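Local coordinates for thioredoxin family protein (Streptococcus pneumoniae, PDB 2YP6) that probably acts as a surface-exposed thioredoxin-fold lipoprotein oxidoreductase that contributes to resistance against extracellular oxidative stress, at residues P83-M88 against P122-E127; P89-L94 against I104-A109. All coordinates share one frame; numbering follows the deposited sequence.

In the fold
Both contacts belong to one thioredoxin-type domain, and their centres lie about 9 Å apart. Along the chain the order is helix 82-86, helix 88-96, strand 102-108 and helix 120-127, so interaction 2 pairs the two inner elements and interaction 1 the two outer ones. Segments 83-88 and 89-94 adjoin, carrying the chain from C84, disulfide-bonded to C81, into the helix that packs on the central sheet. Interaction 2 is buried, about 6 Å from the centre of the chain; interaction 1 is only partly buried, about 13 Å out. Interaction 1 sets the short C84 helix and the start of the next one beside helix 120-127, while interaction 2 seats helix 88-96 on the sheet.

Interaction 1 of 2, residues P83-M88 against P122-E127; sequences PCKKSM and PQWFQE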
ATOM      1  N   PRO A  83      13.373  -4.795  -4.743  1.00 19.55           N
ATOM      2  CA  PRO A  83      13.006  -3.374  -4.805  1.00 18.28           C
ATOM      3  C   PRO A  83      11.869  -3.007  -3.834  1.00 15.19           C
ATOM      4  O   PRO A  83      11.802  -1.834  -3.453  1.00 21.32           O
ATOM      5  CB  PRO A  83      12.573  -3.184  -6.267  1.00 24.32           C
ATOM      6  CG  PRO A  83      13.188  -4.318  -7.012  1.00 24.99           C
ATOM      7  CD  PRO A  83      13.276  -5.456  -6.062  1.00 20.98           C
ATOM      8  N   CYS A  84      11.011  -3.958  -3.446  1.00 14.38           N
ATOM      9  CA  CYS A  84       9.959  -3.701  -2.426  1.00 13.98           C
ATOM     10  C   CYS A  84      10.566  -3.487  -1.054  1.00 19.55           C
ATOM     11  O   CYS A  84      10.209  -2.572  -0.338  1.00 13.28           O
ATOM     12  CB  CYS A  84       8.980  -4.860  -2.308  1.00 15.77           C
ATOM     13  SG  CYS A  84       8.095  -5.266  -3.818  1.00 19.24           S
ATOM     14  N   LYS A  85      11.485  -4.354  -0.669  1.00 14.14           N
ATOM     15  CA  LYS A  85      12.184  -4.164   0.606  1.00 17.25           C
ATOM     16  C   LYS A  85      12.937  -2.846   0.626  1.00 18.71           C
ATOM     17  O   LYS A  85      12.854  -2.049   1.579  1.00 20.50           O
ATOM     18  CB  LYS A  85      13.153  -5.342   0.832  1.00 19.13           C
ATOM     19  CG  LYS A  85      12.428  -6.603   1.184  1.00 23.44           C
ATOM     20  CD  LYS A  85      13.410  -7.763   1.400  1.00 29.90           C
ATOM     21  CE  LYS A  85      13.882  -8.390   0.090  1.00 38.88           C
ATOM     22  NZ  LYS A  85      14.427  -9.758   0.354  1.00 46.73           N
ATOM     23  N   LYS A  86      13.662  -2.604  -0.447  1.00 15.95           N
ATOM     24  CA  LYS A  86      14.504  -1.439  -0.566  1.00 17.66           C
ATOM     25  C   LYS A  86      13.694  -0.146  -0.466  1.00 19.10           C
ATOM     26  O   LYS A  86      14.197   0.879  -0.020  1.00 18.46           O
ATOM     27  CB  LYS A  86      15.290  -1.513  -1.871  1.00 19.35           C
ATOM     28  CG  LYS A  86      16.074  -0.280  -2.206  1.00 22.52           C
ATOM     29  CD  LYS A  86      17.086  -0.563  -3.280  1.00 31.26           C
ATOM     30  CE  LYS A  86      17.523   0.742  -3.907  1.00 42.00           C
ATOM     31  NZ  LYS A  86      18.561   0.548  -4.959  1.00 46.28           N
ATOM     32  N   SER A  87      12.436  -0.186  -0.875  1.00 14.48           N
ATOM     33  CA  SER A  87      11.604   1.011  -0.855  1.00 13.76           C
ATOM     34  C   SER A  87      10.913   1.227   0.507  1.00 14.81           C
ATOM     35  O   SER A  87      10.282   2.250   0.727  1.00 16.15           O
ATOM     36  CB  SER A  87      10.557   0.941  -1.990  1.00 17.83           C
ATOM     37  OG  SER A  87       9.519   0.037  -1.691  1.00 20.03           O
ATOM     38  N   MET A  88      11.053   0.311   1.453  1.00 12.95           N
ATOM     39  CA  MET A  88      10.279   0.464   2.691  1.00 16.80           C
ATOM     40  C   MET A  88      10.795   1.579   3.656  1.00 13.10           C
ATOM     41  O   MET A  88       9.973   2.312   4.217  1.00 13.01           O
ATOM     42  CB  MET A  88      10.135  -0.863   3.440  1.00 16.20           C
ATOM     43  CG  MET A  88       9.279  -1.895   2.712  1.00 23.14           C
ATOM     44  SD  MET A  88       7.531  -1.389   2.460  1.00 31.79           S
ATOM     45  CE  MET A  88       7.150  -1.074   4.104  1.00 16.80           C
ATOM     46  N   PRO A 122       5.176 -11.049  10.349  1.00 21.86           N
ATOM     47  CA  PRO A 122       5.402  -9.949  11.291  1.00 23.11           C
ATOM     48  C   PRO A 122       6.760 -10.013  11.974  1.00 23.21           C
ATOM     49  O   PRO A 122       7.357  -8.959  12.202  1.00 22.98           O
ATOM     50  CB  PRO A 122       4.237 -10.062  12.285  1.00 29.86           C
ATOM     51  CG  PRO A 122       3.546 -11.340  11.997  1.00 31.31           C
ATOM     52  CD  PRO A 122       3.981 -11.848  10.673  1.00 28.28           C
ATOM     53  N   GLN A 123       7.255 -11.216  12.245  1.00 21.58           N
ATOM     54  CA  GLN A 123       8.568 -11.392  12.838  1.00 25.19           C
ATOM     55  C   GLN A 123       9.637 -10.849  11.889  1.00 27.28           C
ATOM     56  O   GLN A 123      10.511 -10.064  12.286  1.00 23.02           O
ATOM     57  CB  GLN A 123       8.820 -12.882  13.157  1.00 29.70           C
ATOM     58  CG  GLN A 123      10.299 -13.214  13.411  1.00 46.79           C
ATOM     59  CD  GLN A 123      10.556 -14.694  13.749  1.00 59.75           C
ATOM     60  OE1 GLN A 123       9.744 -15.575  13.448  1.00 59.36           O
ATOM     61  NE2 GLN A 123      11.700 -14.961  14.375  1.00 62.26           N
ATOM     62  N   TRP A 124       9.553 -11.247  10.627  1.00 25.88           N
ATOM     63  CA  TRP A 124      10.476 -10.759   9.610  1.00 25.46           C
ATOM     64  C   TRP A 124      10.417  -9.216   9.480  1.00 19.85           C
ATOM     65  O   TRP A 124      11.446  -8.549   9.408  1.00 21.30           O
ATOM     66  CB  TRP A 124      10.139 -11.405   8.259  1.00 25.98           C
ATOM     67  CG  TRP A 124      10.956 -10.854   7.147  1.00 21.32           C
ATOM     68  CD1 TRP A 124      12.215 -11.238   6.797  1.00 27.25           C
ATOM     69  CD2 TRP A 124      10.592  -9.798   6.242  1.00 20.64           C
ATOM     70  NE1 TRP A 124      12.650 -10.496   5.727  1.00 23.61           N
ATOM     71  CE2 TRP A 124      11.682  -9.603   5.373  1.00 22.11           C
ATOM     72  CE3 TRP A 124       9.455  -9.002   6.080  1.00 18.43           C
ATOM     73  CZ2 TRP A 124      11.673  -8.641   4.368  1.00 23.83           C
ATOM     74  CZ3 TRP A 124       9.445  -8.066   5.074  1.00 18.04           C
ATOM     75  CH2 TRP A 124      10.545  -7.897   4.228  1.00 20.50           C
ATOM     76  N   PHE A 125       9.209  -8.670   9.455  1.00 17.97           N
ATOM     77  CA  PHE A 125       8.992  -7.236   9.265  1.00 18.72           C
ATOM     78  C   PHE A 125       9.710  -6.461  10.366  1.00 17.77           C
ATOM     79  O   PHE A 125      10.445  -5.503  10.111  1.00 19.28           O
ATOM     80  CB  PHE A 125       7.484  -6.976   9.305  1.00 15.59           C
ATOM     81  CG  PHE A 125       7.072  -5.580   8.935  1.00 16.00           C
ATOM     82  CD1 PHE A 125       6.981  -5.194   7.619  1.00 18.70           C
ATOM     83  CD2 PHE A 125       6.730  -4.680   9.915  1.00 22.34           C
ATOM     84  CE1 PHE A 125       6.575  -3.918   7.292  1.00 22.08           C
ATOM     85  CE2 PHE A 125       6.327  -3.420   9.595  1.00 22.09           C
ATOM     86  CZ  PHE A 125       6.238  -3.042   8.285  1.00 15.28           C
ATOM     87  N   GLN A 126       9.510  -6.912  11.594  1.00 24.03           N
ATOM     88  CA  GLN A 126      10.108  -6.259  12.755  1.00 24.17           C
ATOM     89  C   GLN A 126      11.624  -6.366  12.755  1.00 22.02           C
ATOM     90  O   GLN A 126      12.308  -5.437  13.169  1.00 24.88           O
ATOM     91  CB  GLN A 126       9.518  -6.841  14.039  1.00 24.74           C
ATOM     92  CG  GLN A 126      10.308  -6.490  15.279  1.00 45.49           C
ATOM     93  CD  GLN A 126       9.451  -6.456  16.538  1.00 63.48           C
ATOM     94  OE1 GLN A 126       8.276  -6.842  16.518  1.00 66.66           O
ATOM     95  NE2 GLN A 126      10.036  -5.980  17.642  1.00 64.95           N
ATOM     96  N   GLU A 127      12.148  -7.490  12.280  1.00 22.54           N
ATOM     97  CA  GLU A 127      13.596  -7.739  12.254  1.00 24.24           C
ATOM     98  C   GLU A 127      14.302  -6.823  11.259  1.00 23.37           C
ATOM     99  O   GLU A 127      15.490  -6.564  11.394  1.00 24.82           O
ATOM    100  CB  GLU A 127      13.891  -9.174  11.834  1.00 39.74           C
ATOM    101  CG  GLU A 127      13.777 -10.232  12.903  1.00 65.94           C
ATOM    102  CD  GLU A 127      13.787 -11.638  12.309  1.00 83.17           C
ATOM    103  OE1 GLU A 127      14.360 -11.829  11.211  1.00 83.53           O
ATOM    104  OE2 GLU A 127      13.204 -12.550  12.932  1.00 91.76           O
TER
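The aliphatic part of K85 lies against the six-membered end of the W124 indole, and the two side chains cross at about a right angle. K85 CD comes within 3.5 Å of W124 CZ2, while K85 CG sits 3.8 Å from W124 CH2. Both lysine carbons are at the edge of the ring, close to its plane, so methylenes meet ring carbons without covering the indole face. W124 reaches across because its CG stands anti to the backbone N (chi1 174°), and the indole also takes part in a cation-pi contact with K116. The lysine chain bends at its CG-CD bond (chi3 -80°), the very pair of carbons that meets the ring edge.

A second, looser touch lies deeper: the methyl M88 CE is 4.3 Å from F125 CE1, again at a ring edge near its plane. F125 is buried and also meets Y130 edge-to-face. Within segment 83-88, S87 OG donates to C84 O over 3.0 Å, tilted 32° from the carbonyl plane, and the same hydroxyl has K75 NZ as a second partner.

No hydrogen bond joins the two segments, so side-chain packing alone links them. It places helix 120-127 beside the short helix that carries C84, disulfide-bonded to C81, in the CxxC motif at a helix start typical of thioredoxin-type oxidoreductases.

Interaction 2 of 2, residues P89-L94 against I104-A109; sequences PELMEL and ILTVIA
L91 packs on I104 and T106 where helix 88-96 lies over strand 102-108 of the thioredoxin-fold sheet. The short segments run nearly antiparallel, with their axes at 153° and 10.4 Å apart at closest approach. Chain direction thus reverses between helix and strand, while strand 102-108 runs parallel to its neighbour 71-76, as in a beta-alpha-beta crossover.

Apolar contacts make up the whole interface. The L91 and I104 side chains lie alongside one another, pointing opposite ways, and both leucine methyls meet the branch methyl of the isoleucine: L91 CD2 is 3.9 Å and L91 CD1 4.0 Å from I104 CG2. The other isoleucine arm extends on to L94, where I104 CD1 lies 4.2 Å from L94 CG and 4.1 Å from L94 C, touching backbone as well as side chain. I104 can serve both leucines because its CG1 arm leaves beside the backbone N (chi1 -61°) while CG2 stands anti to it. On the helix, L91 and L94 also touch Y73 of strand 71-76, so the same leucines cover two adjacent strands.

Polar bonds lie outside this interface. The backbone N of I104 is hydrogen-bonded to a malonate ion, probably from the crystallisation liquor. T106 divides its two branches between the two kinds of contact: OG1 is hydrogen-bonded to P134 O and W77 NE1, whereas the methyl CG2 meets L91 CD2 at 3.7 Å.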
ATOM      1  N   PRO A  89      12.121   1.677   3.873  1.00 14.30           N
ATOM      2  CA  PRO A  89      12.588   2.767   4.756  1.00 15.14           C
ATOM      3  C   PRO A  89      12.152   4.153   4.248  1.00 14.97           C
ATOM      4  O   PRO A  89      11.756   5.019   5.050  1.00 15.15           O
ATOM      5  CB  PRO A  89      14.111   2.615   4.732  1.00 16.65           C
ATOM      6  CG  PRO A  89      14.302   1.096   4.548  1.00 16.65           C
ATOM      7  CD  PRO A  89      13.218   0.740   3.535  1.00 15.23           C
ATOM      8  N   GLU A  90      12.170   4.348   2.938  1.00 14.82           N
ATOM      9  CA  GLU A  90      11.758   5.627   2.395  1.00 15.07           C
ATOM     10  C   GLU A  90      10.268   5.838   2.701  1.00 13.91           C
ATOM     11  O   GLU A  90       9.855   6.942   3.020  1.00 14.27           O
ATOM     12  CB  GLU A  90      12.037   5.726   0.897  1.00 17.80           C
ATOM     13  CG  GLU A  90      11.628   7.079   0.343  1.00 23.02           C
ATOM     14  CD  GLU A  90      11.957   7.264  -1.135  1.00 30.99           C
ATOM     15  OE1 GLU A  90      12.223   6.243  -1.813  1.00 26.23           O
ATOM     16  OE2 GLU A  90      11.940   8.436  -1.598  1.00 24.49           O
ATOM     17  N   LEU A  91       9.463   4.776   2.645  1.00 12.88           N
ATOM     18  CA  LEU A  91       8.035   4.909   2.964  1.00 12.18           C
ATOM     19  C   LEU A  91       7.812   5.245   4.450  1.00 13.47           C
ATOM     20  O   LEU A  91       6.918   6.029   4.795  1.00 12.75           O
ATOM     21  CB  LEU A  91       7.281   3.633   2.589  1.00 12.17           C
ATOM     22  CG  LEU A  91       5.754   3.734   2.659  1.00 11.86           C
ATOM     23  CD1 LEU A  91       5.252   4.871   1.788  1.00 14.77           C
ATOM     24  CD2 LEU A  91       5.113   2.404   2.275  1.00 15.45           C
ATOM     25  N   MET A  92       8.637   4.679   5.327  1.00 14.28           N
ATOM     26  CA  MET A  92       8.657   5.117   6.733  1.00 14.50           C
ATOM     27  C   MET A  92       8.976   6.591   6.893  1.00 16.55           C
ATOM     28  O   MET A  92       8.356   7.258   7.736  1.00 15.20           O
ATOM     29  CB  MET A  92       9.584   4.257   7.583  1.00 15.44           C
ATOM     30  CG  MET A  92       9.116   2.810   7.634  1.00 14.85           C
ATOM     31  SD  MET A  92      10.322   1.717   8.383  1.00 15.43           S
ATOM     32  CE  MET A  92      10.612   2.526   9.935  1.00 16.30           C
ATOM     33  N   GLU A  93       9.936   7.117   6.117  1.00 15.53           N
ATOM     34  CA  GLU A  93      10.165   8.568   6.095  1.00 16.92           C
ATOM     35  C   GLU A  93       8.886   9.347   5.817  1.00 18.79           C
ATOM     36  O   GLU A  93       8.588  10.377   6.460  1.00 17.69           O
ATOM     37  CB  GLU A  93      11.171   8.973   5.010  1.00 18.35           C
ATOM     38  CG  GLU A  93      12.616   8.743   5.350  1.00 17.96           C
ATOM     39  CD  GLU A  93      13.552   9.059   4.198  1.00 18.74           C
ATOM     40  OE1 GLU A  93      13.262   8.724   3.029  1.00 26.89           O
ATOM     41  OE2 GLU A  93      14.603   9.636   4.467  1.00 23.28           O
ATOM     42  N   LEU A  94       8.162   8.893   4.806  1.00 17.42           N
ATOM     43  CA  LEU A  94       6.934   9.556   4.414  1.00 15.53           C
ATOM     44  C   LEU A  94       5.908   9.468   5.530  1.00 14.88           C
ATOM     45  O   LEU A  94       5.246  10.469   5.850  1.00 18.24           O
ATOM     46  CB  LEU A  94       6.397   8.942   3.124  1.00 16.12           C
ATOM     47  CG  LEU A  94       5.337   9.737   2.371  1.00 19.82           C
ATOM     48  CD1 LEU A  94       5.889  11.093   1.971  1.00 21.18           C
ATOM     49  CD2 LEU A  94       4.899   8.965   1.171  1.00 16.53           C
ATOM     50  N   ILE A 104      -1.209   6.265   4.280  1.00 12.48           N
ATOM     51  CA  ILE A 104      -0.442   5.186   3.679  1.00 11.40           C
ATOM     52  C   ILE A 104      -0.984   3.808   4.087  1.00 11.08           C
ATOM     53  O   ILE A 104      -1.172   3.527   5.288  1.00 11.29           O
ATOM     54  CB  ILE A 104       1.049   5.275   4.092  1.00 11.26           C
ATOM     55  CG1 ILE A 104       1.638   6.593   3.606  1.00 13.21           C
ATOM     56  CG2 ILE A 104       1.794   4.088   3.577  1.00 11.29           C
ATOM     57  CD1 ILE A 104       2.851   7.063   4.391  1.00 14.82           C
ATOM     58  N   LEU A 105      -1.212   2.958   3.085  1.00 10.63           N
ATOM     59  CA  LEU A 105      -1.631   1.571   3.289  1.00 10.25           C
ATOM     60  C   LEU A 105      -0.809   0.707   2.364  1.00 10.26           C
ATOM     61  O   LEU A 105      -0.590   1.065   1.197  1.00 11.23           O
ATOM     62  CB  LEU A 105      -3.100   1.333   2.926  1.00 11.29           C
ATOM     63  CG  LEU A 105      -4.168   2.058   3.730  1.00 15.11           C
ATOM     64  CD1 LEU A 105      -5.552   1.751   3.156  1.00 15.12           C
ATOM     65  CD2 LEU A 105      -4.088   1.685   5.186  1.00 15.98           C
ATOM     66  N   THR A 106      -0.333  -0.420   2.878  1.00 10.18           N
ATOM     67  CA  THR A 106       0.372  -1.366   2.027  1.00  8.81           C
ATOM     68  C   THR A 106      -0.322  -2.705   2.130  1.00 10.97           C
ATOM     69  O   THR A 106      -0.957  -2.977   3.138  1.00 10.18           O
ATOM     70  CB  THR A 106       1.871  -1.483   2.349  1.00 11.60           C
ATOM     71  OG1 THR A 106       2.072  -2.362   3.468  1.00 13.60           O
ATOM     72  CG2 THR A 106       2.476  -0.102   2.623  1.00 13.22           C
ATOM     73  N   VAL A 107      -0.186  -3.513   1.077  1.00 10.23           N
ATOM     74  CA  VAL A 107      -0.850  -4.798   0.956  1.00  9.07           C
ATOM     75  C   VAL A 107       0.143  -5.886   0.534  1.00  9.21           C
ATOM     76  O   VAL A 107       0.906  -5.710  -0.430  1.00 10.88           O
ATOM     77  CB  VAL A 107      -1.989  -4.739  -0.090  1.00 10.05           C
ATOM     78  CG1 VAL A 107      -2.821  -6.048  -0.054  1.00 12.91           C
ATOM     79  CG2 VAL A 107      -2.882  -3.496   0.112  1.00 13.79           C
ATOM     80  N   ILE A 108       0.136  -6.992   1.272  1.00 11.43           N
ATOM     81  CA  ILE A 108       0.851  -8.205   0.879  1.00 11.41           C
ATOM     82  C   ILE A 108      -0.176  -9.328   0.748  1.00 13.60           C
ATOM     83  O   ILE A 108      -1.317  -9.196   1.168  1.00 12.61           O
ATOM     84  CB  ILE A 108       1.954  -8.612   1.880  1.00 11.76           C
ATOM     85  CG1 ILE A 108       1.345  -8.978   3.217  1.00 11.89           C
ATOM     86  CG2 ILE A 108       2.969  -7.505   2.062  1.00 12.55           C
ATOM     87  CD1 ILE A 108       2.268  -9.715   4.184  1.00 15.01           C
ATOM     88  N   ALA A 109       0.249 -10.436   0.163  1.00 13.15           N
ATOM     89  CA  ALA A 109      -0.590 -11.607  -0.006  1.00 12.33           C
ATOM     90  C   ALA A 109       0.069 -12.742   0.759  1.00 15.23           C
ATOM     91  O   ALA A 109       0.859 -13.515   0.186  1.00 13.98           O
ATOM     92  CB  ALA A 109      -0.709 -11.945  -1.467  1.00 17.65           C
TER